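Local atomic coordinates of transketolase (Campylobacter jejuni, PDB entry 3L84), a protein that belongs to the thiamine diphosphate-dependent enzyme superfamily and is built from two cofactor-binding-type alpha/beta domains followed by a smaller C-terminal domain. Residues M128-A133 / F401-F407; L316-L320 / L355-L359; A18-Q22 / P259-I265; H28-P32 / G66-A70; A517-S523 / C554-P560. The contacts are given in a common frame with arbitrary orientation. Where two conformers were deposited one is given. Numbering follows the deposited sequence.

Interaction 1: residues M128-A133 / F401-F407; sequences MAAKKA and FARYGIF
Residues 128-133 are a regular helical piece of helix 118-137, with Lys132 N to Met128 O at 3.0 Å and Ala133 N to Ala129 O at 2.8 Å. Against it runs 401-407, the last turn of helix 391-404 and the loop that leaves it; CA of Ala129 and CA of Phe401 are 5.4 Å apart. Phe401 (chi1 -88°) lays its ring beside the helix backbone: Ala129 CB stands 3.9 Å from the ring centroid over one face, a CH-pi contact, and Met128 CB is 3.8 Å from CE1 of Phe401. Tyr404, chi1 t, points toward the helix, with CD1 3.7 Å from Ala129 CB and CE2 3.6 Å from Ala133 CB; its hydroxyl is hydrogen-bonded to His144 NE2. Gly405 then breaks the helix with positive phi (144°), where a CB would strike the preceding carbonyl oxygen. The chain thus swings back, and Ile406 (chi1 p) sets CD1 3.9 Å from Ala133 CB. Phe407, extended and chi1 m, brings CE2 to 3.4 Å from Ala129 O and CE1 to 3.7 Å from Lys132 CG. The small Ala129, Ala130 and Ala133 let three aromatic rings close on one helix, and the 405-407 loop leads on into strand 408-414. It is a buried apolar junction of one helix with the end of another and its exit loop, between the two consecutive alpha/beta domains of the transketolase fold.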
# COMPACT_ATOMS: atom_id res chain seq x y z
N MSE A 128 -1.89 -21.53 6.88
CA MSE A 128 -3.30 -21.69 6.48
C MSE A 128 -3.43 -22.68 5.34
O MSE A 128 -4.34 -23.52 5.31
CB MSE A 128 -3.88 -20.36 6.07
CG MSE A 128 -4.06 -19.38 7.22
SE MSE A 128 -4.90 -17.70 6.82
CE MSE A 128 -6.69 -18.36 6.48
N ALA A 129 -2.56 -22.55 4.35
CA ALA A 129 -2.53 -23.47 3.20
C ALA A 129 -2.33 -24.91 3.66
O ALA A 129 -3.03 -25.80 3.22
CB ALA A 129 -1.46 -23.07 2.19
N ALA A 130 -1.45 -25.11 4.62
CA ALA A 130 -1.20 -26.44 5.16
C ALA A 130 -2.45 -26.96 5.88
O ALA A 130 -2.78 -28.14 5.76
CB ALA A 130 -0.02 -26.39 6.12
N LYS A 131 -3.12 -26.11 6.66
CA LYS A 131 -4.38 -26.55 7.25
C LYS A 131 -5.42 -26.95 6.22
O LYS A 131 -6.14 -27.96 6.42
CB LYS A 131 -4.95 -25.49 8.19
CG LYS A 131 -4.16 -25.32 9.48
CD LYS A 131 -4.09 -26.55 10.36
CE LYS A 131 -3.42 -26.26 11.71
NZ LYS A 131 -3.47 -27.42 12.63
N LYS A 132 -5.52 -26.22 5.10
CA LYS A 132 -6.44 -26.61 4.06
C LYS A 132 -5.99 -27.89 3.37
O LYS A 132 -6.81 -28.78 3.07
CB LYS A 132 -6.63 -25.49 3.05
CG LYS A 132 -7.68 -25.80 1.96
CD LYS A 132 -9.06 -26.09 2.57
CE LYS A 132 -10.10 -26.49 1.53
NZ LYS A 132 -11.40 -26.85 2.14
N ALA A 133 -4.69 -28.03 3.15
CA ALA A 133 -4.16 -29.26 2.57
C ALA A 133 -4.48 -30.46 3.47
O ALA A 133 -4.80 -31.55 2.98
CB ALA A 133 -2.64 -29.13 2.34
N PHE A 401 -0.29 -19.34 -0.53
CA PHE A 401 -1.17 -20.37 -1.07
C PHE A 401 -0.70 -20.76 -2.45
O PHE A 401 -0.71 -21.94 -2.81
CB PHE A 401 -2.65 -19.94 -1.13
CG PHE A 401 -3.46 -20.21 0.12
CD1 PHE A 401 -3.44 -19.36 1.19
CD2 PHE A 401 -4.25 -21.35 0.19
CE1 PHE A 401 -4.20 -19.62 2.32
CE2 PHE A 401 -5.02 -21.62 1.32
CZ PHE A 401 -5.01 -20.75 2.37
N ALA A 402 -0.36 -19.79 -3.29
CA ALA A 402 0.08 -20.07 -4.65
C ALA A 402 1.41 -20.83 -4.72
O ALA A 402 1.66 -21.54 -5.71
CB ALA A 402 0.17 -18.75 -5.43
N ARG A 403 2.25 -20.68 -3.71
CA ARG A 403 3.52 -21.39 -3.62
C ARG A 403 3.40 -22.71 -2.92
O ARG A 403 4.35 -23.52 -3.01
CB ARG A 403 4.59 -20.52 -2.91
CG ARG A 403 5.08 -19.36 -3.75
CD ARG A 403 5.99 -19.82 -4.85
NE ARG A 403 7.25 -20.38 -4.33
CZ ARG A 403 8.07 -21.22 -4.97
NH1 ARG A 403 7.78 -21.70 -6.17
NH2 ARG A 403 9.19 -21.57 -4.36
N TYR A 404 2.29 -23.01 -2.25
CA TYR A 404 2.25 -24.21 -1.40
C TYR A 404 2.43 -25.50 -2.19
O TYR A 404 3.14 -26.40 -1.75
CB TYR A 404 0.94 -24.23 -0.58
CG TYR A 404 0.91 -25.32 0.44
CD1 TYR A 404 1.51 -25.16 1.67
CD2 TYR A 404 0.34 -26.55 0.17
CE1 TYR A 404 1.55 -26.15 2.57
CE2 TYR A 404 0.36 -27.56 1.07
CZ TYR A 404 0.97 -27.37 2.30
OH TYR A 404 1.01 -28.41 3.22
N GLY A 405 1.73 -25.63 -3.30
CA GLY A 405 1.93 -26.72 -4.24
C GLY A 405 0.66 -27.22 -4.91
O GLY A 405 0.76 -27.91 -5.92
N ILE A 406 -0.50 -26.96 -4.33
CA ILE A 406 -1.76 -27.55 -4.79
C ILE A 406 -2.92 -26.54 -4.95
O ILE A 406 -4.05 -26.99 -5.29
CB ILE A 406 -2.21 -28.70 -3.85
CG1 ILE A 406 -2.36 -28.21 -2.41
CG2 ILE A 406 -1.26 -29.90 -3.99
CD1 ILE A 406 -3.14 -29.18 -1.48
N PHE A 407 -2.68 -25.26 -4.77
CA PHE A 407 -3.76 -24.26 -4.73
C PHE A 407 -3.65 -23.21 -5.82
O PHE A 407 -2.56 -22.86 -6.28
CB PHE A 407 -3.82 -23.55 -3.38
CG PHE A 407 -4.08 -24.46 -2.22
CD1 PHE A 407 -5.26 -25.15 -2.12
CD2 PHE A 407 -3.11 -24.67 -1.26
CE1 PHE A 407 -5.51 -26.00 -1.05
CE2 PHE A 407 -3.34 -25.52 -0.18
CZ PHE A 407 -4.56 -26.20 -0.11

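Interaction 2: residues L316-L320 / L355-L359; sequences LLERL and LEGFL
A two-pronged salt bridge joins Arg319 to Glu356: NE of Arg319 donates to OE1 of Glu356 at 2.8 Å, and NH2 of Arg319 to OE2 of Glu356 at 2.9 Å, with N-H...O angles of 169° and 161°. Arg319 uses chi1 m, chi2 t and chi3 m; Glu356 uses m and t, OE1 lying near the guanidinium plane. Glu356 and Gly357 are the central residues of a type I turn after helix 340-354, closed by Phe358 N to Leu355 O at 3.1 Å. On the buried side of the ion pair, Leu320 (chi1 m, chi2 t) puts CD2 3.3 Å from Gly357 N and 3.8 Å from Glu356 CB; the CA atoms of Leu320 and Gly357 are 5.9 Å apart, and a CB on Gly357 would crowd that methyl. Leu316 CD1 lies 3.4 Å from Glu356 OE2. Helix 314-321 of the thiamine diphosphate binding region is thus tied to the turn opening strand 358-362 of the pyrimidine binding region: a bidentate ion pair fixes both side-chain directions on the solvent side, while buried Leu320 sets a methyl against the turn.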
# COMPACT_ATOMS: atom_id res chain seq x y z
N LEU A 316 -6.95 -37.70 -5.91
CA LEU A 316 -7.18 -36.29 -5.59
C LEU A 316 -5.88 -35.49 -5.69
O LEU A 316 -5.86 -34.45 -6.31
CB LEU A 316 -7.77 -36.16 -4.19
CG LEU A 316 -7.85 -34.73 -3.63
CD1 LEU A 316 -8.66 -33.82 -4.56
CD2 LEU A 316 -8.41 -34.72 -2.23
N LEU A 317 -4.80 -35.99 -5.10
CA LEU A 317 -3.55 -35.27 -5.14
C LEU A 317 -3.11 -35.10 -6.60
O LEU A 317 -2.69 -34.03 -6.98
CB LEU A 317 -2.48 -35.93 -4.27
CG LEU A 317 -1.11 -35.25 -4.33
CD1 LEU A 317 -1.21 -33.79 -3.93
CD2 LEU A 317 -0.10 -36.00 -3.43
N GLU A 318 -3.26 -36.14 -7.42
CA GLU A 318 -2.90 -36.01 -8.82
C GLU A 318 -3.72 -34.97 -9.56
O GLU A 318 -3.17 -34.24 -10.40
CB GLU A 318 -2.91 -37.37 -9.53
CG GLU A 318 -1.64 -38.18 -9.22
CD GLU A 318 -0.37 -37.51 -9.82
OE1 GLU A 318 0.57 -37.15 -9.08
OE2 GLU A 318 -0.33 -37.29 -11.05
N ARG A 319 -5.02 -34.87 -9.27
CA ARG A 319 -5.83 -33.81 -9.87
C ARG A 319 -5.37 -32.43 -9.42
O ARG A 319 -5.38 -31.49 -10.22
CB ARG A 319 -7.31 -34.00 -9.55
CG ARG A 319 -7.93 -35.25 -10.18
CD ARG A 319 -9.44 -35.25 -10.08
NE ARG A 319 -9.94 -35.26 -8.71
CZ ARG A 319 -10.15 -36.34 -7.98
NH1 ARG A 319 -9.88 -37.56 -8.43
NH2 ARG A 319 -10.64 -36.22 -6.74
N LEU A 320 -5.02 -32.29 -8.15
CA LEU A 320 -4.57 -31.00 -7.64
C LEU A 320 -3.26 -30.57 -8.28
O LEU A 320 -3.03 -29.40 -8.54
CB LEU A 320 -4.42 -31.06 -6.13
CG LEU A 320 -5.68 -31.18 -5.32
CD1 LEU A 320 -5.36 -31.59 -3.91
CD2 LEU A 320 -6.50 -29.89 -5.35
N LEU A 355 -12.31 -27.15 -10.09
CA LEU A 355 -10.92 -27.21 -9.67
C LEU A 355 -10.88 -27.36 -8.16
O LEU A 355 -11.18 -26.41 -7.42
CB LEU A 355 -10.17 -25.95 -10.11
CG LEU A 355 -10.06 -25.73 -11.62
CD1 LEU A 355 -9.61 -24.32 -11.91
CD2 LEU A 355 -9.15 -26.74 -12.31
N GLU A 356 -10.49 -28.54 -7.68
CA GLU A 356 -10.51 -28.78 -6.25
C GLU A 356 -9.56 -27.88 -5.45
O GLU A 356 -9.79 -27.65 -4.27
CB GLU A 356 -10.23 -30.27 -5.99
CG GLU A 356 -11.41 -31.16 -6.36
CD GLU A 356 -11.04 -32.59 -6.68
OE1 GLU A 356 -10.15 -32.78 -7.52
OE2 GLU A 356 -11.65 -33.55 -6.11
N GLY A 357 -8.53 -27.35 -6.10
CA GLY A 357 -7.61 -26.46 -5.45
C GLY A 357 -7.86 -24.97 -5.63
O GLY A 357 -7.07 -24.16 -5.13
N PHE A 358 -8.93 -24.59 -6.33
CA PHE A 358 -9.29 -23.19 -6.54
C PHE A 358 -10.09 -22.67 -5.36
O PHE A 358 -11.12 -23.22 -5.03
CB PHE A 358 -10.07 -23.06 -7.84
CG PHE A 358 -10.30 -21.66 -8.28
CD1 PHE A 358 -9.41 -21.00 -9.14
CD2 PHE A 358 -11.43 -20.96 -7.85
CE1 PHE A 358 -9.64 -19.71 -9.55
CE2 PHE A 358 -11.66 -19.65 -8.29
CZ PHE A 358 -10.76 -19.03 -9.12
N LEU A 359 -9.63 -21.59 -4.74
CA LEU A 359 -10.29 -21.06 -3.55
C LEU A 359 -9.81 -19.62 -3.37
O LEU A 359 -8.95 -19.14 -4.08
CB LEU A 359 -10.01 -21.91 -2.30
CG LEU A 359 -8.68 -21.70 -1.55
CD1 LEU A 359 -8.62 -22.66 -0.32
CD2 LEU A 359 -7.43 -21.85 -2.38

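Interaction 3: residues A18-Q22 / P259-I265; sequences ADMVQ and PLGEEVI
Ala18, Leu260 and Ile265 form the apolar centre: Ala18 CB is 3.9 Å from Leu260 CD1 and 4.1 Å from Ile265 CD1, the isoleucine reaching across with chi1 m and chi2 t. One turn on, Val21 (chi1 t) sets CG1 3.7 Å from Pro259 CA and 4.0 Å from Pro259 CG. Residues 18-22 lie within helix 3-24; 259-261 are a loop that enters helix 262-272, and the CA atoms of Gln22 and Pro259 come to 5.3 Å. Gly261 is the N-cap residue; its positive phi (100°) would jam a CB against the preceding carbonyl O. The contact thus seats the start of one helix on the side of another within the thiamine diphosphate binding domain of the transketolase family. Gln22, with chi1 t and chi2 p, folds its amide over the loop, OE1 accepting from Gly261 N at 2.9 Å. A water donates to Ala18 O (3.0 Å) and Gln22 OE1 (2.8 Å) and accepts from Leu260 N (2.9 Å). Farther out, a second water accepts from Gln22 NE2 at 3.0 Å and donates to Glu262 OE2 at 2.7 Å. Asp19 OD1 lies 3.8 Å from Ile265 CG2, its carboxylate being bound by Lys269 and Phe280 N.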
# COMPACT_ATOMS: atom_id res chain seq x y z
N ALA A 18 29.73 -13.95 6.55
CA ALA A 18 30.61 -12.80 6.60
C ALA A 18 31.52 -12.71 5.38
O ALA A 18 31.71 -11.64 4.82
CB ALA A 18 31.46 -12.85 7.90
N ASP A 19 32.08 -13.85 5.01
CA ASP A 19 32.96 -13.90 3.85
C ASP A 19 32.23 -13.56 2.56
O ASP A 19 32.81 -12.95 1.65
CB ASP A 19 33.62 -15.28 3.69
CG ASP A 19 34.64 -15.61 4.80
OD1 ASP A 19 35.13 -14.69 5.50
OD2 ASP A 19 35.03 -16.80 4.95
N MSE A 20 31.00 -14.02 2.42
CA MSE A 20 30.17 -13.69 1.24
C MSE A 20 29.91 -12.21 1.08
O MSE A 20 30.04 -11.66 0.05
CB MSE A 20 28.81 -14.40 1.31
CG MSE A 20 28.90 -15.83 1.13
SE MSE A 20 27.26 -16.77 1.68
CE MSE A 20 26.31 -15.80 0.55
N VAL A 21 29.54 -11.60 2.17
CA VAL A 21 29.29 -10.17 2.19
C VAL A 21 30.57 -9.39 1.91
O VAL A 21 30.59 -8.42 1.16
CB VAL A 21 28.69 -9.76 3.56
CG1 VAL A 21 28.65 -8.22 3.73
CG2 VAL A 21 27.30 -10.35 3.69
N GLN A 22 31.68 -9.84 2.49
CA GLN A 22 32.93 -9.12 2.34
C GLN A 22 33.43 -9.18 0.89
O GLN A 22 33.84 -8.17 0.33
CB GLN A 22 33.98 -9.68 3.29
CG GLN A 22 35.17 -8.79 3.51
CD GLN A 22 34.78 -7.49 4.18
OE1 GLN A 22 33.97 -7.49 5.11
NE2 GLN A 22 35.35 -6.37 3.71
N PRO A 259 29.50 -4.44 5.06
CA PRO A 259 30.51 -5.46 5.38
C PRO A 259 31.18 -5.21 6.73
O PRO A 259 31.36 -4.06 7.16
CB PRO A 259 31.51 -5.35 4.23
CG PRO A 259 30.69 -4.79 3.07
CD PRO A 259 29.71 -3.85 3.72
N LEU A 260 31.52 -6.30 7.41
CA LEU A 260 32.17 -6.22 8.72
C LEU A 260 33.56 -5.63 8.65
O LEU A 260 34.04 -5.03 9.63
CB LEU A 260 32.27 -7.60 9.37
CG LEU A 260 30.93 -8.31 9.66
CD1 LEU A 260 31.22 -9.70 10.20
CD2 LEU A 260 30.07 -7.54 10.64
N GLY A 261 34.25 -5.84 7.52
CA GLY A 261 35.66 -5.43 7.35
C GLY A 261 36.60 -6.60 7.54
O GLY A 261 36.35 -7.50 8.34
N GLU A 262 37.71 -6.58 6.80
CA GLU A 262 38.68 -7.68 6.78
C GLU A 262 39.29 -7.95 8.17
O GLU A 262 39.40 -9.11 8.61
CB GLU A 262 39.77 -7.39 5.76
CG GLU A 262 39.25 -7.41 4.33
CD GLU A 262 40.33 -7.19 3.28
OE1 GLU A 262 41.54 -7.14 3.63
OE2 GLU A 262 39.95 -7.05 2.10
N GLU A 263 39.65 -6.89 8.87
CA GLU A 263 40.30 -7.05 10.18
C GLU A 263 39.32 -7.59 11.23
O GLU A 263 39.69 -8.44 12.04
CB GLU A 263 40.96 -5.74 10.61
CG GLU A 263 42.19 -5.41 9.75
CD GLU A 263 43.23 -6.55 9.68
OE1 GLU A 263 43.51 -7.21 10.72
OE2 GLU A 263 43.76 -6.80 8.57
N VAL A 264 38.07 -7.14 11.18
CA VAL A 264 37.05 -7.62 12.11
C VAL A 264 36.84 -9.10 11.90
O VAL A 264 36.73 -9.87 12.85
CB VAL A 264 35.73 -6.84 11.95
CG1 VAL A 264 34.57 -7.57 12.64
CG2 VAL A 264 35.90 -5.40 12.50
N ILE A 265 36.77 -9.51 10.63
CA ILE A 265 36.57 -10.93 10.32
C ILE A 265 37.76 -11.78 10.77
O ILE A 265 37.56 -12.85 11.34
CB ILE A 265 36.28 -11.14 8.82
CG1 ILE A 265 34.92 -10.52 8.47
CG2 ILE A 265 36.29 -12.66 8.46
CD1 ILE A 265 34.66 -10.42 6.94
O HOH W 1 31.57 -8.79 5.83
O HOH W 2 37.38 -6.34 1.48

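Interaction 4: residues H28-P32 / G66-A70; sequences HPGAP and GHASA
The chain of 28-32 is extended at His28 (phi -130°, psi 95°), turns at Pro29 and is helical by Ala31 and Pro32, in helix 30-42. Residues 66-70 pass through a 3-10 turn at Gly66 and His67 to Ala68, the N-cap residue of helix 69-79. CA atoms approach to 6.0 Å between His28 and His67 and to 5.7 Å between Pro32 and Ala68. Water bridges the two backbones: one molecule donates to His28 O (2.9 Å) and His67 O (2.7 Å) and accepts from Ala70 N (3.0 Å). Another donates to His67 O (3.1 Å) and hydrogen-bonds with His28 ND1 (2.8 Å). His28, chi1 m, presents a ring face to His67 CB, a CH-pi contact 3.6 Å from the centroid; His67 takes chi1 p, and the two rings meet obliquely, planes at 52° and centroids 5.5 Å apart. Ala31 CB touches the His67 ring edge at CE1 (4.0 Å), and Pro32 CD packs on Ala68 CB at 4.2 Å. Both imidazoles also meet His256, and His28 packs on Asp449 of the second subunit, a histidine cluster consistent with the active-site cleft that transketolases form between subunits. The contact joins the starts of helices 30-42 and 69-79, the latter following strand 60-63, while helix 3-24 packs on Pro29, Pro32 and Ala70.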
# COMPACT_ATOMS: atom_id res chain seq x y z
N HIS A 28 24.52 -7.70 4.18
CA HIS A 28 24.00 -7.57 5.55
C HIS A 28 24.52 -8.69 6.41
O HIS A 28 24.00 -9.79 6.38
CB HIS A 28 22.48 -7.63 5.50
CG HIS A 28 21.84 -6.55 4.69
ND1 HIS A 28 21.73 -6.61 3.32
CD2 HIS A 28 21.23 -5.42 5.08
CE1 HIS A 28 21.08 -5.54 2.91
NE2 HIS A 28 20.77 -4.79 3.96
N PRO A 29 25.61 -8.45 7.13
CA PRO A 29 26.24 -9.54 7.90
C PRO A 29 25.78 -9.66 9.36
O PRO A 29 25.95 -10.72 9.98
CB PRO A 29 27.71 -9.16 7.87
CG PRO A 29 27.68 -7.68 7.85
CD PRO A 29 26.48 -7.26 7.07
N GLY A 30 25.22 -8.58 9.91
CA GLY A 30 24.92 -8.54 11.34
C GLY A 30 23.87 -9.52 11.78
O GLY A 30 24.06 -10.24 12.77
N ALA A 31 22.75 -9.53 11.07
CA ALA A 31 21.70 -10.51 11.38
C ALA A 31 22.11 -11.98 11.17
O ALA A 31 21.81 -12.81 12.01
CB ALA A 31 20.37 -10.16 10.69
N PRO A 32 22.81 -12.31 10.07
CA PRO A 32 23.33 -13.67 9.95
C PRO A 32 24.12 -14.12 11.17
O PRO A 32 23.94 -15.23 11.66
CB PRO A 32 24.19 -13.58 8.71
CG PRO A 32 23.37 -12.59 7.84
CD PRO A 32 22.88 -11.55 8.81
N GLY A 66 14.61 -10.69 4.41
CA GLY A 66 15.34 -11.22 3.24
C GLY A 66 16.75 -10.68 3.19
O GLY A 66 17.61 -11.27 2.54
N HIS A 67 17.01 -9.58 3.87
CA HIS A 67 18.36 -9.05 4.00
C HIS A 67 19.34 -10.06 4.56
O HIS A 67 20.52 -9.92 4.28
CB HIS A 67 18.40 -7.74 4.80
CG HIS A 67 17.82 -7.85 6.15
ND1 HIS A 67 18.55 -8.22 7.27
CD2 HIS A 67 16.55 -7.70 6.56
CE1 HIS A 67 17.74 -8.24 8.32
NE2 HIS A 67 16.51 -7.96 7.91
N ALA A 68 18.87 -11.05 5.33
CA ALA A 68 19.72 -12.09 5.88
C ALA A 68 19.98 -13.26 4.92
O ALA A 68 20.34 -14.37 5.34
CB ALA A 68 19.13 -12.56 7.24
N SER A 69 19.83 -12.98 3.63
CA SER A 69 20.04 -13.94 2.56
C SER A 69 21.35 -14.71 2.66
O SER A 69 21.37 -15.88 2.34
CB SER A 69 19.96 -13.21 1.23
OG SER A 69 20.90 -12.17 1.20
N ALA A 70 22.45 -14.08 3.08
CA ALA A 70 23.70 -14.81 3.11
C ALA A 70 23.63 -16.02 4.04
O ALA A 70 24.21 -17.07 3.80
CB ALA A 70 24.86 -13.89 3.53
O HOH W 3 22.82 -11.37 4.26
O HOH W 4 22.55 -9.01 2.07

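Interaction 5: residues A517-S523 / C554-P560; sequences AYLLKES and CNVVSMP
A classic beta bulge marks this antiparallel pairing of strand 518-521 with strand 554-558 in the C-terminal domain. Tyr518 and Ser558 form a hydrogen-bonded pair, Tyr518 N to Ser558 O at 2.9 Å and Ser558 N to Tyr518 O at 3.0 Å; Leu519 and Val557 follow as a non-hydrogen-bonded pair, CA atoms 4.6 Å apart. At the bulge, Leu520 and Lys521 both face Val556: Val556 O accepts from Leu520 N at 2.8 Å and from Lys521 N at 3.3 Å, and Val556 N returns a bond to Lys521 O at 2.9 Å. This register shift of one lies within a mixed five-stranded sheet, where strand 554-558 runs parallel to strand 528-532 on its other side and helix 537-549 packs against Val556. Leu519 CD2 meets Val557 CG2 at 3.8 Å, and Ala517 CB meets Val557 CG1 at 3.7 Å. Tyr518, chi1 p, lays a ring face over Ser558 CB, with CE2 3.9 Å from it; the hydroxyls of Tyr518 and Ser558 both hydrogen-bond to Glu478 OE2. Past the bulge, Ser523 N donates to Asn555 OD1 at 3.0 Å, and a water accepts from Asn555 ND2 (3.1 Å) and donates to Glu522 OE2 (2.7 Å), whose carboxylate also pairs with Arg575.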
# COMPACT_ATOMS: atom_id res chain seq x y z
N ALA A 517 -6.12 -6.43 -27.72
CA ALA A 517 -7.09 -5.53 -28.35
C ALA A 517 -7.55 -6.18 -29.63
O ALA A 517 -6.78 -6.94 -30.25
CB ALA A 517 -6.46 -4.16 -28.66
N TYR A 518 -8.79 -5.92 -30.05
CA TYR A 518 -9.33 -6.50 -31.28
C TYR A 518 -10.38 -5.56 -31.85
O TYR A 518 -10.86 -4.65 -31.16
CB TYR A 518 -9.89 -7.91 -31.02
CG TYR A 518 -11.08 -7.96 -30.11
CD1 TYR A 518 -12.35 -8.01 -30.64
CD2 TYR A 518 -10.95 -7.98 -28.73
CE1 TYR A 518 -13.48 -8.03 -29.82
CE2 TYR A 518 -12.06 -8.01 -27.93
CZ TYR A 518 -13.32 -8.07 -28.46
OH TYR A 518 -14.45 -8.12 -27.69
N LEU A 519 -10.75 -5.80 -33.11
CA LEU A 519 -11.75 -4.95 -33.76
C LEU A 519 -13.18 -5.43 -33.50
O LEU A 519 -13.49 -6.59 -33.74
CB LEU A 519 -11.50 -4.89 -35.28
CG LEU A 519 -10.37 -3.99 -35.75
CD1 LEU A 519 -10.03 -4.29 -37.19
CD2 LEU A 519 -10.77 -2.51 -35.59
N LEU A 520 -14.04 -4.52 -33.04
CA LEU A 520 -15.50 -4.71 -32.96
C LEU A 520 -16.20 -4.14 -34.18
O LEU A 520 -17.32 -4.53 -34.51
CB LEU A 520 -16.10 -4.00 -31.72
CG LEU A 520 -15.76 -4.66 -30.43
CD1 LEU A 520 -16.19 -3.77 -29.29
CD2 LEU A 520 -16.43 -6.02 -30.32
N LYS A 521 -15.58 -3.15 -34.82
CA LYS A 521 -16.15 -2.48 -35.99
C LYS A 521 -15.00 -2.08 -36.85
O LYS A 521 -14.00 -1.55 -36.35
CB LYS A 521 -16.98 -1.26 -35.58
CG LYS A 521 -17.64 -0.50 -36.72
CD LYS A 521 -18.43 0.66 -36.13
CE LYS A 521 -19.02 1.59 -37.16
NZ LYS A 521 -20.12 2.36 -36.50
N GLU A 522 -15.09 -2.38 -38.14
CA GLU A 522 -14.03 -2.07 -39.09
C GLU A 522 -14.64 -1.45 -40.32
O GLU A 522 -15.56 -2.01 -40.89
CB GLU A 522 -13.25 -3.32 -39.48
CG GLU A 522 -11.99 -3.07 -40.35
CD GLU A 522 -11.12 -4.29 -40.57
OE1 GLU A 522 -11.63 -5.42 -40.55
OE2 GLU A 522 -9.90 -4.12 -40.79
N SER A 523 -14.08 -0.32 -40.72
CA SER A 523 -14.55 0.39 -41.90
C SER A 523 -13.39 0.66 -42.84
O SER A 523 -12.29 1.04 -42.40
CB SER A 523 -15.19 1.72 -41.49
OG SER A 523 -16.27 1.51 -40.60
N CYS A 554 -15.28 4.81 -39.27
CA CYS A 554 -14.62 4.52 -38.01
C CYS A 554 -14.33 3.05 -37.77
O CYS A 554 -15.10 2.17 -38.19
CB CYS A 554 -15.52 4.93 -36.85
SG CYS A 554 -15.84 6.63 -36.71
N ASN A 555 -13.18 2.79 -37.17
CA ASN A 555 -12.91 1.53 -36.47
C ASN A 555 -13.27 1.68 -35.00
O ASN A 555 -13.15 2.76 -34.45
CB ASN A 555 -11.43 1.12 -36.58
CG ASN A 555 -11.05 0.53 -37.93
OD1 ASN A 555 -11.87 0.42 -38.86
ND2 ASN A 555 -9.79 0.09 -38.02
N VAL A 556 -13.67 0.58 -34.36
CA VAL A 556 -13.82 0.53 -32.91
C VAL A 556 -13.05 -0.69 -32.43
O VAL A 556 -13.26 -1.81 -32.92
CB VAL A 556 -15.28 0.43 -32.46
CG1 VAL A 556 -15.35 0.35 -30.94
CG2 VAL A 556 -16.10 1.64 -32.97
N VAL A 557 -12.16 -0.44 -31.50
CA VAL A 557 -11.30 -1.42 -30.89
C VAL A 557 -11.64 -1.58 -29.43
O VAL A 557 -11.71 -0.59 -28.69
CB VAL A 557 -9.82 -0.97 -31.01
CG1 VAL A 557 -8.88 -1.87 -30.16
CG2 VAL A 557 -9.36 -0.95 -32.48
N SER A 558 -11.86 -2.83 -29.02
CA SER A 558 -11.94 -3.18 -27.61
C SER A 558 -10.58 -3.67 -27.14
O SER A 558 -9.96 -4.52 -27.81
CB SER A 558 -13.01 -4.24 -27.37
OG SER A 558 -13.07 -4.55 -25.96
N MSE A 559 -10.09 -3.12 -26.04
CA MSE A 559 -8.79 -3.47 -25.50
C MSE A 559 -8.94 -3.98 -24.07
O MSE A 559 -8.62 -3.27 -23.09
CB MSE A 559 -7.86 -2.25 -25.54
CG MSE A 559 -6.39 -2.58 -25.18
SE MSE A 559 -5.26 -1.06 -24.93
CE MSE A 559 -6.17 -0.40 -23.36
N PRO A 560 -9.35 -5.23 -23.92
CA PRO A 560 -9.44 -5.80 -22.59
C PRO A 560 -8.11 -5.97 -21.90
O PRO A 560 -8.10 -6.08 -20.68
CB PRO A 560 -10.14 -7.15 -22.85
CG PRO A 560 -9.85 -7.46 -24.28
CD PRO A 560 -9.90 -6.12 -24.96
O HOH W 5 -8.80 -1.75 -40.34

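From the N terminus, helix 3-24 opens interaction 3, whose long loop closes only at 259-265. Interaction 4 opens and closes inside that loop, and the two touch, Leu260 CD2 lying 3.7 Å from Pro29 CG. Interaction 1 opens at 128-133, before interaction 3 has closed, so these two cross; it closes at 401-407, joining the first alpha/beta region to the second. Interaction 2 is nested within interaction 1 and bridges the same two regions, Phe407 CD1 lying 3.6 Å from Gly357 O, so together they form one continuous junction. Interaction 5 follows in series, a short local closure within the C-terminal domain, its centre about 61 Å from that of interaction 3.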